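Local atomic coordinates of adenylate cyclase-like protein (Chlamydia trachomatis, PDB entry 4QO6), a protein that forms part of the inner-membrane ring of the chlamydial type III secretion system, this chain being its extended periplasmic region of three BON-like modules. Residues Glu50-Val55 against Val64-Ile69; Pro86-Ile91 against Ala117-Leu122; Ile91-Gln94 against Ile100-Ile103; Gly146-Val149 against Asn155-Val158; Asp177-Val182 against Val195-Val200. All blocks are in the same frame, centred on the assembly; numbering follows the deposited sequence. Where two conformers were deposited one is given.

Contact 1 of 5, residues Glu50-Val55 against Val64-Ile69; sequences ELLYKV and VDDNVI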
# COMPACT_ATOMS: atom_id res chain seq x y z
N GLU A 50 3.64 18.16 -22.19
CA GLU A 50 3.63 17.44 -23.46
C GLU A 50 2.22 17.47 -24.08
O GLU A 50 2.08 17.76 -25.27
CB GLU A 50 4.05 15.97 -23.32
CG GLU A 50 5.54 15.64 -23.45
CD GLU A 50 5.84 14.24 -22.91
OE1 GLU A 50 5.00 13.33 -23.13
OE2 GLU A 50 6.88 14.02 -22.26
N LEU A 51 1.21 17.19 -23.25
CA LEU A 51 -0.16 17.16 -23.75
C LEU A 51 -0.56 18.49 -24.32
O LEU A 51 -1.00 18.56 -25.45
CB LEU A 51 -1.14 16.70 -22.67
CG LEU A 51 -2.63 16.89 -22.90
CD1 LEU A 51 -3.15 16.18 -24.15
CD2 LEU A 51 -3.36 16.45 -21.62
N LEU A 52 -0.39 19.54 -23.52
CA LEU A 52 -0.81 20.88 -23.94
C LEU A 52 -0.11 21.41 -25.19
O LEU A 52 -0.70 22.13 -25.97
CB LEU A 52 -0.61 21.92 -22.85
CG LEU A 52 -1.35 21.63 -21.56
CD1 LEU A 52 -0.72 22.53 -20.49
CD2 LEU A 52 -2.85 21.83 -21.69
N TYR A 53 1.16 21.13 -25.33
CA TYR A 53 1.89 21.62 -26.47
C TYR A 53 1.61 20.84 -27.75
O TYR A 53 1.70 21.43 -28.83
CB TYR A 53 3.40 21.74 -26.18
CG TYR A 53 3.64 23.09 -25.56
CD1 TYR A 53 3.21 23.36 -24.25
CD2 TYR A 53 4.21 24.14 -26.30
CE1 TYR A 53 3.37 24.61 -23.69
CE2 TYR A 53 4.39 25.40 -25.74
CZ TYR A 53 3.96 25.62 -24.43
OH TYR A 53 4.13 26.84 -23.85
N LYS A 54 1.31 19.55 -27.64
CA LYS A 54 0.86 18.78 -28.79
C LYS A 54 -0.50 19.17 -29.28
O LYS A 54 -0.70 19.20 -30.47
CB LYS A 54 0.88 17.31 -28.54
CG LYS A 54 2.28 16.76 -28.31
CD LYS A 54 2.18 15.26 -28.08
CE LYS A 54 3.51 14.56 -28.28
NZ LYS A 54 3.31 13.11 -27.99
N VAL A 55 -1.46 19.46 -28.40
CA VAL A 55 -2.78 19.87 -28.91
C VAL A 55 -2.69 21.29 -29.48
O VAL A 55 -3.29 21.60 -30.50
CB VAL A 55 -3.93 19.78 -27.88
CG1 VAL A 55 -4.05 18.38 -27.35
CG2 VAL A 55 -3.71 20.76 -26.76
N VAL A 64 -6.94 26.55 -25.77
CA VAL A 64 -7.06 25.38 -24.93
C VAL A 64 -7.57 25.78 -23.52
O VAL A 64 -7.00 26.64 -22.88
CB VAL A 64 -5.72 24.66 -24.84
CG1 VAL A 64 -5.85 23.45 -23.93
CG2 VAL A 64 -5.26 24.22 -26.26
N ASP A 65 -8.69 25.20 -23.09
CA ASP A 65 -9.17 25.37 -21.76
C ASP A 65 -8.75 24.09 -20.97
O ASP A 65 -9.34 23.02 -21.08
CB ASP A 65 -10.70 25.60 -21.76
CG ASP A 65 -11.25 25.93 -20.35
OD1 ASP A 65 -10.87 25.25 -19.37
OD2 ASP A 65 -12.02 26.87 -20.18
N ASP A 66 -7.75 24.24 -20.13
CA ASP A 66 -7.04 23.10 -19.54
C ASP A 66 -7.52 22.80 -18.14
O ASP A 66 -7.22 23.56 -17.21
CB ASP A 66 -5.53 23.41 -19.50
CG ASP A 66 -4.78 22.50 -18.56
OD1 ASP A 66 -5.28 21.43 -18.25
OD2 ASP A 66 -3.68 22.88 -18.09
N ASN A 67 -8.25 21.70 -17.97
CA ASN A 67 -8.74 21.26 -16.65
C ASN A 67 -8.21 19.86 -16.28
O ASN A 67 -8.89 18.99 -15.71
CB ASN A 67 -10.24 21.29 -16.68
CG ASN A 67 -10.77 22.68 -16.99
OD1 ASN A 67 -10.99 23.47 -16.07
ND2 ASN A 67 -11.00 22.97 -18.26
N VAL A 68 -6.97 19.63 -16.64
CA VAL A 68 -6.38 18.34 -16.44
C VAL A 68 -5.64 18.37 -15.09
O VAL A 68 -4.88 19.26 -14.84
CB VAL A 68 -5.37 18.05 -17.57
CG1 VAL A 68 -4.66 16.73 -17.32
CG2 VAL A 68 -6.07 17.98 -18.91
N ILE A 69 -5.89 17.38 -14.27
CA ILE A 69 -5.25 17.16 -12.98
C ILE A 69 -3.84 16.54 -13.11
O ILE A 69 -3.63 15.51 -13.79
CB ILE A 69 -6.11 16.18 -12.16
CG1 ILE A 69 -7.58 16.69 -12.01
CG2 ILE A 69 -5.48 15.90 -10.83
CD1 ILE A 69 -7.70 18.16 -11.62
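Val55 and Val64 make the closest contact between two apolar residues of helix 45-56 and strand 63-70, CG2 of Val55 lying 3.8 Å from CG2 of Val64 where the two side chains cross at about a right angle. One helical turn back, Leu51 meets Val68 in a different manner: the two reach toward each other tip to tip, and CD2 of Leu51 stops 4.1 Å from CG2 of Val68. Leu51, Val55 and Val68 are all buried. Leu51 also rests on Phe22 and Val42, and Val55 on Leu36 and Val18, so this row packs as well on strands 35-39 and 41-42, on helix 10-19 and on the loop of Phe22.

Helix and strand run nearly antiparallel, at 162°, with axes 10.3 Å apart, as expected for the crossover of a beta-alpha-beta unit; strand 41-42, helix 45-56 and strand 63-70 form that unit here, in the first of the BON-like modules.

Leu52 marks the change to the more exposed flank, where packing is no less close. Its CD2 passes across the Asp66 side chain, 3.7 Å from CG of the carboxylate, while remaining 4.1 Å from CG1 of Val64. Leu52, Val64 and Asp66 are each partly exposed. Methyl groups thus cover the stem of an acid whose oxygens are engaged elsewhere: OD1 of Asp66 accepts a nearly straight bond from N of Val68, 2.9 Å long, closing an Asx turn, and OD2 forms a salt bridge with Lys48 of the same helix.

Contact 2 of 5, residues Pro86-Ile91 against Ala117-Leu122; sequences PEFKGI and ADYLNL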
# COMPACT_ATOMS: atom_id res chain seq x y z
N PRO A 86 0.25 13.12 13.66
CA PRO A 86 0.94 12.03 14.40
C PRO A 86 0.22 10.66 14.30
O PRO A 86 0.87 9.59 14.19
CB PRO A 86 0.92 12.55 15.84
CG PRO A 86 -0.33 13.41 15.92
CD PRO A 86 -0.51 14.02 14.55
N GLU A 87 -1.11 10.71 14.31
CA GLU A 87 -1.91 9.51 14.07
C GLU A 87 -1.53 8.76 12.74
O GLU A 87 -1.52 7.54 12.71
CB GLU A 87 -3.41 9.90 14.15
CG GLU A 87 -4.43 8.76 14.11
CD GLU A 87 -4.72 8.10 15.45
OE1 GLU A 87 -3.93 8.29 16.41
OE2 GLU A 87 -5.73 7.35 15.54
N PHE A 88 -1.19 9.48 11.66
CA PHE A 88 -1.04 8.84 10.33
C PHE A 88 0.32 8.91 9.66
O PHE A 88 0.42 8.56 8.52
CB PHE A 88 -2.07 9.40 9.35
CG PHE A 88 -3.45 9.39 9.88
CD1 PHE A 88 -4.01 8.23 10.37
CD2 PHE A 88 -4.19 10.53 9.89
CE1 PHE A 88 -5.28 8.21 10.88
CE2 PHE A 88 -5.47 10.53 10.40
CZ PHE A 88 -6.01 9.37 10.90
N LYS A 89 1.36 9.30 10.36
CA LYS A 89 2.59 9.63 9.65
C LYS A 89 3.26 8.41 8.92
O LYS A 89 3.97 8.64 7.92
CB LYS A 89 3.55 10.46 10.52
CG LYS A 89 4.00 9.81 11.83
CD LYS A 89 5.38 10.34 12.24
CE LYS A 89 5.65 10.23 13.73
NZ LYS A 89 5.09 11.40 14.46
N GLY A 90 3.02 7.16 9.34
CA GLY A 90 3.49 5.98 8.56
C GLY A 90 2.67 5.64 7.26
O GLY A 90 2.96 4.69 6.54
N ILE A 91 1.65 6.44 6.97
CA ILE A 91 0.76 6.27 5.83
C ILE A 91 1.20 7.20 4.67
O ILE A 91 1.39 8.40 4.87
CB ILE A 91 -0.68 6.69 6.27
CG1 ILE A 91 -1.14 5.94 7.54
CG2 ILE A 91 -1.68 6.57 5.12
CD1 ILE A 91 -1.17 4.43 7.38
N ALA A 117 -10.21 7.06 7.40
CA ALA A 117 -11.27 7.17 6.40
C ALA A 117 -12.02 8.50 6.55
O ALA A 117 -12.24 9.22 5.55
CB ALA A 117 -12.24 6.01 6.53
N ASP A 118 -12.37 8.85 7.81
CA ASP A 118 -12.93 10.18 8.14
C ASP A 118 -12.01 11.28 7.66
O ASP A 118 -12.46 12.26 7.07
CB ASP A 118 -13.05 10.41 9.66
CG ASP A 118 -13.97 9.44 10.36
OD1 ASP A 118 -14.84 8.83 9.67
OD2 ASP A 118 -13.82 9.32 11.62
N TYR A 119 -10.73 11.17 8.01
CA TYR A 119 -9.76 12.18 7.63
C TYR A 119 -9.77 12.39 6.08
O TYR A 119 -9.85 13.53 5.58
CB TYR A 119 -8.40 11.78 8.15
CG TYR A 119 -7.38 12.82 7.95
CD1 TYR A 119 -7.29 13.90 8.81
CD2 TYR A 119 -6.48 12.75 6.88
CE1 TYR A 119 -6.36 14.91 8.61
CE2 TYR A 119 -5.57 13.76 6.67
CZ TYR A 119 -5.50 14.83 7.53
OH TYR A 119 -4.57 15.82 7.28
N LEU A 120 -9.68 11.29 5.33
CA LEU A 120 -9.59 11.34 3.86
C LEU A 120 -10.89 11.89 3.29
O LEU A 120 -10.90 12.58 2.25
CB LEU A 120 -9.35 9.94 3.30
CG LEU A 120 -7.98 9.32 3.58
CD1 LEU A 120 -7.98 7.85 3.28
CD2 LEU A 120 -6.90 10.00 2.75
N ASN A 121 -11.99 11.60 4.01
CA ASN A 121 -13.29 12.20 3.68
C ASN A 121 -13.32 13.69 3.68
O ASN A 121 -13.95 14.27 2.82
CB ASN A 121 -14.39 11.75 4.62
CG ASN A 121 -15.37 10.86 3.94
OD1 ASN A 121 -16.15 11.28 3.05
ND2 ASN A 121 -15.33 9.60 4.32
N LEU A 122 -12.64 14.28 4.66
CA LEU A 122 -12.58 15.72 4.82
C LEU A 122 -11.52 16.42 3.94
O LEU A 122 -11.66 17.57 3.65
CB LEU A 122 -12.34 16.02 6.29
CG LEU A 122 -13.56 15.79 7.21
CD1 LEU A 122 -13.14 15.93 8.65
CD2 LEU A 122 -14.69 16.75 6.87
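Phe88 and Tyr119 make the contact between the loop after helix 71-83 and helix 110-123, both parts of the second BON-like module, the periplasmic PD2 domain, and they do so entirely through carbon. The aromatic component is an oblique pair, with ring centroids 5.5 Å apart and planes inclined at 50°, an arrangement that is neither a parallel stack nor an edge-to-face one. CD2 of Phe88 lies over one face of the Tyr119 ring, and CE2 of Phe88 comes near the root of that side chain, 3.9 Å from CG of Tyr119 and equally close to its CB. The chi1 of Tyr119, -173°, swings the ring out from the helix toward the loop.

Apolar packing continues round the pair. Phe88 is buried against Leu82, Cys115 and Leu116, while CG of Glu87 lies 3.4 Å above one face of the Phe88 ring, near the rim. Tyr119 touches Leu81 and Leu82 and stacks on His123 of its own helix.

No hydrogen bond crosses the contact; within each segment the backbone bonds to itself. In the loop, N of Ile91 bonds to O of Phe88 at 2.9 Å, closing a type I turn from Phe88 to Ile91 that leads the chain into strand 92-95. The helix keeps its usual ladder, including N of Asn121 to O of Ala117 at 2.8 Å.

With no charge pair across it either, the contact depends on shape and dispersion; the loop is fitted against helices 71-83 and 110-123 by a buried phenylalanine rather than by directional bonds.

Contact 3 of 5, residues Ile91-Gln94 against Ile100-Ile103; sequences ISMQ and IFVI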
# COMPACT_ATOMS: atom_id res chain seq x y z
N ILE A 91 1.65 6.44 6.97
CA ILE A 91 0.76 6.27 5.83
C ILE A 91 1.20 7.20 4.67
O ILE A 91 1.39 8.40 4.87
CB ILE A 91 -0.68 6.69 6.27
CG1 ILE A 91 -1.14 5.94 7.54
CG2 ILE A 91 -1.68 6.57 5.12
CD1 ILE A 91 -1.17 4.43 7.38
N SER A 92 1.28 6.66 3.46
CA SER A 92 1.49 7.48 2.28
C SER A 92 0.63 7.10 1.08
O SER A 92 0.07 6.03 1.02
CB SER A 92 2.95 7.43 1.88
OG SER A 92 3.35 6.13 1.65
N MET A 93 0.56 8.03 0.13
CA MET A 93 -0.25 7.91 -1.05
C MET A 93 0.64 8.05 -2.30
O MET A 93 1.59 8.87 -2.33
CB MET A 93 -1.34 8.98 -1.09
CG MET A 93 -2.23 8.93 -2.34
SD MET A 93 -3.60 10.11 -2.28
CE MET A 93 -4.64 9.18 -1.17
N GLN A 94 0.30 7.23 -3.29
CA GLN A 94 0.95 7.15 -4.59
C GLN A 94 -0.15 6.98 -5.64
O GLN A 94 -1.33 6.93 -5.32
CB GLN A 94 1.94 5.95 -4.68
CG GLN A 94 3.12 5.97 -3.70
CD GLN A 94 4.12 7.17 -3.82
OE1 GLN A 94 4.68 7.42 -4.91
NE2 GLN A 94 4.39 7.86 -2.67
N ILE A 100 -5.64 6.71 -10.86
CA ILE A 100 -5.71 5.67 -9.82
C ILE A 100 -4.80 6.10 -8.67
O ILE A 100 -3.59 6.31 -8.91
CB ILE A 100 -5.17 4.28 -10.26
CG1 ILE A 100 -5.82 3.74 -11.55
CG2 ILE A 100 -5.39 3.26 -9.17
CD1 ILE A 100 -7.32 3.56 -11.50
N PHE A 101 -5.38 6.23 -7.46
CA PHE A 101 -4.61 6.55 -6.25
C PHE A 101 -4.62 5.35 -5.28
O PHE A 101 -5.65 4.68 -5.12
CB PHE A 101 -5.17 7.80 -5.54
CG PHE A 101 -5.05 9.05 -6.36
CD1 PHE A 101 -3.86 9.74 -6.43
CD2 PHE A 101 -6.06 9.44 -7.15
CE1 PHE A 101 -3.72 10.85 -7.21
CE2 PHE A 101 -5.95 10.57 -7.90
CZ PHE A 101 -4.78 11.26 -7.94
N VAL A 102 -3.47 5.11 -4.64
CA VAL A 102 -3.24 3.98 -3.76
C VAL A 102 -2.69 4.50 -2.43
O VAL A 102 -1.73 5.26 -2.42
CB VAL A 102 -2.20 3.01 -4.34
CG1 VAL A 102 -1.92 1.87 -3.37
CG2 VAL A 102 -2.68 2.44 -5.68
N ILE A 103 -3.34 4.13 -1.33
CA ILE A 103 -2.95 4.57 0.01
C ILE A 103 -2.41 3.31 0.72
O ILE A 103 -3.07 2.26 0.73
CB ILE A 103 -4.15 5.23 0.78
CG1 ILE A 103 -3.74 5.70 2.18
CG2 ILE A 103 -5.33 4.31 0.97
CD1 ILE A 103 -3.21 7.10 2.16
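Gln94 and Val102 face each other as an antiparallel hydrogen-bonded pair, N of Gln94 giving to O of Val102 at 3.0 Å and N of Val102 returning a bond to O of Gln94 at 2.9 Å, beside the non-hydrogen-bonded pair of Met93 and Ile103, in strands whose axes lie 4.7 Å apart and run at 157°. Just beyond the bonded pair, on the Ile103 side, CA of Met93 approaches O of Val102 to 3.3 Å in a CA-H...O contact.

On the face carrying Met93 and Ile103 the side chains are buried. Met93 is extended through its first two torsions, which carries SD to within 5.0 Å of the centroid of the Phe101 ring in an oblique Met-aromatic contact; a bend about the CG-SD bond (chi3 -77°) then turns CE to CD1 of Ile103, at 4.2 Å. That same CD1 makes a short approach, 3.4 Å, to CG2 of Ile91.

Strands 92-95 and 100-107 form a beta hairpin, with strand 92-95 at the edge of a three-stranded sheet in the second BON-like module; on its other side strand 100-107 pairs in parallel with strand 130-136. Met93 also touches Trp75 of helix 71-83 and Phe124, which meets Phe101 edge to face.

The other face is more open. Val102 is partly exposed and touches Pro96 and Lys133, and the exposed Gln94 side chain starts on this face but leads away from the neighbouring strand, with a diethylene glycol molecule, probably from crystallisation, about 3 Å from it.

Contact 4 of 5, residues Gly146-Val149 against Asn155-Val158; sequences GHLV and NVHV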
# COMPACT_ATOMS: atom_id res chain seq x y z
N GLY A 146 -3.85 -17.44 14.69
CA GLY A 146 -4.62 -18.56 14.15
C GLY A 146 -3.80 -19.61 13.40
O GLY A 146 -4.07 -20.81 13.55
N HIS A 147 -2.81 -19.22 12.61
CA HIS A 147 -1.88 -20.18 12.01
C HIS A 147 -1.08 -20.98 13.08
O HIS A 147 -0.84 -22.16 12.94
CB HIS A 147 -0.87 -19.47 11.13
CG HIS A 147 -1.46 -18.92 9.87
ND1 HIS A 147 -2.01 -17.66 9.79
CD2 HIS A 147 -1.56 -19.46 8.63
CE1 HIS A 147 -2.45 -17.45 8.56
NE2 HIS A 147 -2.19 -18.53 7.84
N LEU A 148 -0.67 -20.32 14.16
CA LEU A 148 0.13 -21.02 15.16
C LEU A 148 -0.75 -22.07 15.90
O LEU A 148 -0.33 -23.17 16.13
CB LEU A 148 0.75 -20.05 16.18
CG LEU A 148 1.84 -19.12 15.62
CD1 LEU A 148 2.10 -18.00 16.64
CD2 LEU A 148 3.09 -19.90 15.25
N VAL A 149 -1.96 -21.68 16.25
CA VAL A 149 -2.92 -22.57 16.85
C VAL A 149 -3.29 -23.73 15.92
O VAL A 149 -3.25 -24.87 16.34
CB VAL A 149 -4.19 -21.83 17.25
CG1 VAL A 149 -5.18 -22.81 17.84
CG2 VAL A 149 -3.88 -20.73 18.25
N ASN A 155 0.66 -21.73 23.13
CA ASN A 155 2.02 -22.23 23.02
C ASN A 155 2.97 -21.02 22.65
O ASN A 155 3.40 -20.26 23.54
CB ASN A 155 2.09 -23.46 22.10
CG ASN A 155 3.30 -24.31 22.35
OD1 ASN A 155 4.12 -24.01 23.22
ND2 ASN A 155 3.45 -25.38 21.57
N VAL A 156 3.26 -20.81 21.37
CA VAL A 156 4.02 -19.65 20.87
C VAL A 156 3.16 -18.40 20.68
O VAL A 156 2.04 -18.46 20.11
CB VAL A 156 4.63 -20.00 19.52
CG1 VAL A 156 5.41 -18.82 18.91
CG2 VAL A 156 5.50 -21.22 19.69
N HIS A 157 3.70 -17.28 21.15
CA HIS A 157 3.00 -16.00 21.17
C HIS A 157 3.57 -15.08 20.13
O HIS A 157 4.73 -15.18 19.80
CB HIS A 157 3.05 -15.39 22.57
CG HIS A 157 2.24 -16.17 23.56
ND1 HIS A 157 2.62 -17.41 24.02
CD2 HIS A 157 1.03 -15.91 24.11
CE1 HIS A 157 1.69 -17.87 24.85
NE2 HIS A 157 0.72 -16.98 24.92
N VAL A 158 2.75 -14.20 19.58
CA VAL A 158 3.23 -13.33 18.50
C VAL A 158 2.86 -11.86 18.75
O VAL A 158 1.80 -11.56 19.29
CB VAL A 158 2.73 -13.81 17.13
CG1 VAL A 158 1.21 -13.76 17.04
CG2 VAL A 158 3.36 -13.00 16.02
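Leu148 reaches from helix 137-150 to the start of strand 157-161 with one methyl group, CD1, which makes all of its close approaches to that segment. The nearest is to a backbone atom, O of Val156, which CD1 of Leu148 meets at 3.5 Å in a van der Waals contact. The same carbon is 4.1 Å from CG1 of Val156, whose side chain crosses that of Leu148 at about a right angle, and 4.3 Å from CB of Val158, so a single branch covers both valines and the peptide after the first.

The torsions of both partners set this up. Leu148 carries CG anti to its carbonyl carbon (chi1 -68°), which sends the branch away from the helix, while the rotation of Val156 about its first side-chain bond turns CG1 to the leucine.

Beyond this shell, Leu148 also packs on Val182 and Leu186 of helix 176-187, Val156 on Phe179 and Ile171, and Val158 on Leu167. The contact therefore lies in the interior of the BON domain, with helices 137-150 and 176-187 on one side and strands 157-161 and 164-172 on the other.

Contact 5 of 5, residues Asp177-Val182 against Val195-Val200; sequences DKFRTV and VKNFVV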
# COMPACT_ATOMS: atom_id res chain seq x y z
N ASP A 177 11.73 -29.16 13.41
CA ASP A 177 11.50 -29.13 11.94
C ASP A 177 10.06 -28.76 11.52
O ASP A 177 9.86 -28.09 10.52
CB ASP A 177 11.91 -30.46 11.32
CG ASP A 177 13.43 -30.64 11.26
OD1 ASP A 177 14.16 -29.63 11.31
OD2 ASP A 177 13.90 -31.78 11.18
N LYS A 178 9.07 -29.20 12.29
CA LYS A 178 7.70 -28.76 12.07
C LYS A 178 7.57 -27.24 12.26
O LYS A 178 6.90 -26.56 11.48
CB LYS A 178 6.75 -29.49 13.01
CG LYS A 178 5.29 -29.04 12.94
CD LYS A 178 4.32 -30.17 13.27
CE LYS A 178 3.03 -29.70 13.94
NZ LYS A 178 3.09 -29.88 15.43
N PHE A 179 8.20 -26.72 13.31
CA PHE A 179 8.17 -25.29 13.63
C PHE A 179 8.86 -24.40 12.58
O PHE A 179 8.33 -23.37 12.20
CB PHE A 179 8.77 -25.02 15.01
CG PHE A 179 8.57 -23.59 15.46
CD1 PHE A 179 7.29 -23.12 15.73
CD2 PHE A 179 9.65 -22.73 15.60
CE1 PHE A 179 7.10 -21.81 16.15
CE2 PHE A 179 9.46 -21.40 16.02
CZ PHE A 179 8.19 -20.95 16.30
N ARG A 180 10.05 -24.80 12.15
CA ARG A 180 10.75 -24.16 11.03
C ARG A 180 9.85 -24.02 9.80
O ARG A 180 9.89 -23.02 9.08
CB ARG A 180 11.95 -25.04 10.67
CG ARG A 180 12.84 -24.52 9.56
CD ARG A 180 14.27 -25.06 9.70
NE ARG A 180 14.78 -24.94 11.09
CZ ARG A 180 15.14 -25.95 11.89
NH1 ARG A 180 15.07 -27.22 11.48
NH2 ARG A 180 15.57 -25.70 13.13
N THR A 181 9.05 -25.04 9.55
CA THR A 181 8.08 -25.06 8.46
C THR A 181 6.96 -24.05 8.74
O THR A 181 6.63 -23.23 7.88
CB THR A 181 7.54 -26.50 8.26
OG1 THR A 181 8.61 -27.30 7.74
CG2 THR A 181 6.33 -26.58 7.33
N VAL A 182 6.39 -24.09 9.94
CA VAL A 182 5.38 -23.14 10.31
C VAL A 182 5.89 -21.69 10.20
O VAL A 182 5.13 -20.79 9.80
CB VAL A 182 4.87 -23.40 11.73
CG1 VAL A 182 4.06 -22.24 12.27
CG2 VAL A 182 4.06 -24.68 11.75
N VAL A 195 10.09 -11.88 10.12
CA VAL A 195 9.78 -12.61 11.38
C VAL A 195 11.00 -12.69 12.27
O VAL A 195 12.03 -13.17 11.85
CB VAL A 195 9.30 -14.04 11.11
CG1 VAL A 195 8.98 -14.75 12.43
CG2 VAL A 195 8.07 -14.01 10.20
N LYS A 196 10.92 -12.16 13.48
CA LYS A 196 11.99 -12.29 14.46
C LYS A 196 11.63 -13.43 15.42
O LYS A 196 10.71 -13.28 16.22
CB LYS A 196 12.16 -11.01 15.30
CG LYS A 196 12.58 -9.73 14.58
CD LYS A 196 14.08 -9.64 14.36
CE LYS A 196 14.47 -8.35 13.63
NZ LYS A 196 15.39 -8.59 12.47
N ASN A 197 12.39 -14.53 15.34
CA ASN A 197 12.17 -15.72 16.15
C ASN A 197 13.02 -15.82 17.45
O ASN A 197 14.20 -16.07 17.37
CB ASN A 197 12.45 -16.91 15.26
CG ASN A 197 12.10 -18.22 15.90
OD1 ASN A 197 11.55 -18.28 16.97
ND2 ASN A 197 12.43 -19.28 15.23
N PHE A 198 12.41 -15.63 18.63
CA PHE A 198 13.10 -15.78 19.93
C PHE A 198 12.66 -17.04 20.74
O PHE A 198 13.00 -17.21 21.93
CB PHE A 198 12.92 -14.54 20.77
CG PHE A 198 13.53 -13.29 20.15
CD1 PHE A 198 14.89 -13.10 20.13
CD2 PHE A 198 12.72 -12.30 19.58
CE1 PHE A 198 15.44 -11.96 19.55
CE2 PHE A 198 13.27 -11.16 19.01
CZ PHE A 198 14.63 -10.99 18.99
N VAL A 199 11.95 -17.95 20.07
CA VAL A 199 11.41 -19.14 20.71
C VAL A 199 12.49 -20.09 21.20
O VAL A 199 13.40 -20.46 20.46
CB VAL A 199 10.50 -19.87 19.72
CG1 VAL A 199 10.18 -21.32 20.19
CG2 VAL A 199 9.26 -19.02 19.52
N VAL A 200 12.38 -20.47 22.47
CA VAL A 200 13.32 -21.43 23.05
C VAL A 200 12.98 -22.88 22.62
O VAL A 200 11.83 -23.32 22.61
CB VAL A 200 13.36 -21.27 24.58
CG1 VAL A 200 14.30 -22.28 25.24
CG2 VAL A 200 13.77 -19.84 24.95
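Phe179 points its ring from helix 176-187 at strand 194-202, and two side chains of the strand receive it differently. Asn197 lies at the ring edge: the two side chains slide past each other in opposite directions, their planes 58° apart, and ND2 of Asn197 comes within 3.7 Å of CE2 of Phe179. OD1 of Asn197 also lies at this edge, in the ring plane, 3.9 Å from the same CE2. Val199 comes from the opposite direction to the phenylalanine and sets CG2 obliquely against the ring, 3.9 Å from CZ of Phe179.

The amide is held by its own strand. OD1 of Asn197 accepts from N of Val199 at 3.1 Å, with the donor tilted 34° from the carbonyl plane, making an Asx turn that links the two residues touching the ring.

Asn197 is exposed and Phe179 buried, so the contact runs from surface to interior. Helix 176-187 and strand 194-202 belong to a beta-alpha-beta unit of the BON domain, the third module, opened by strand 164-172, which pairs in parallel with strand 194-202, while Phe153, in the loop before strand 157-161, meets the Phe179 ring edge to face.

How the contacts relate
The five contacts are spread along an elongated chain: the centres of contacts 1 and 4 lie about 57 Å apart, on opposite sides of the chain's centre. Contacts 1 and 5 are counterparts in different modules, each setting a helix on a strand of a beta-alpha-beta unit, with a strand-side Asx turn at its more exposed flank. Contacts 2 and 3 share Ile91: the first pairs a buried phenylalanine with a partly exposed tyrosine, the second is a backbone-bonded hairpin with a buried Met93 face and a more exposed Val102 face. Contact 4 is the most uniformly buried and joins contact 5 in one core, where CG1 of Val156 lies 3.9 Å from CG2 of Val199.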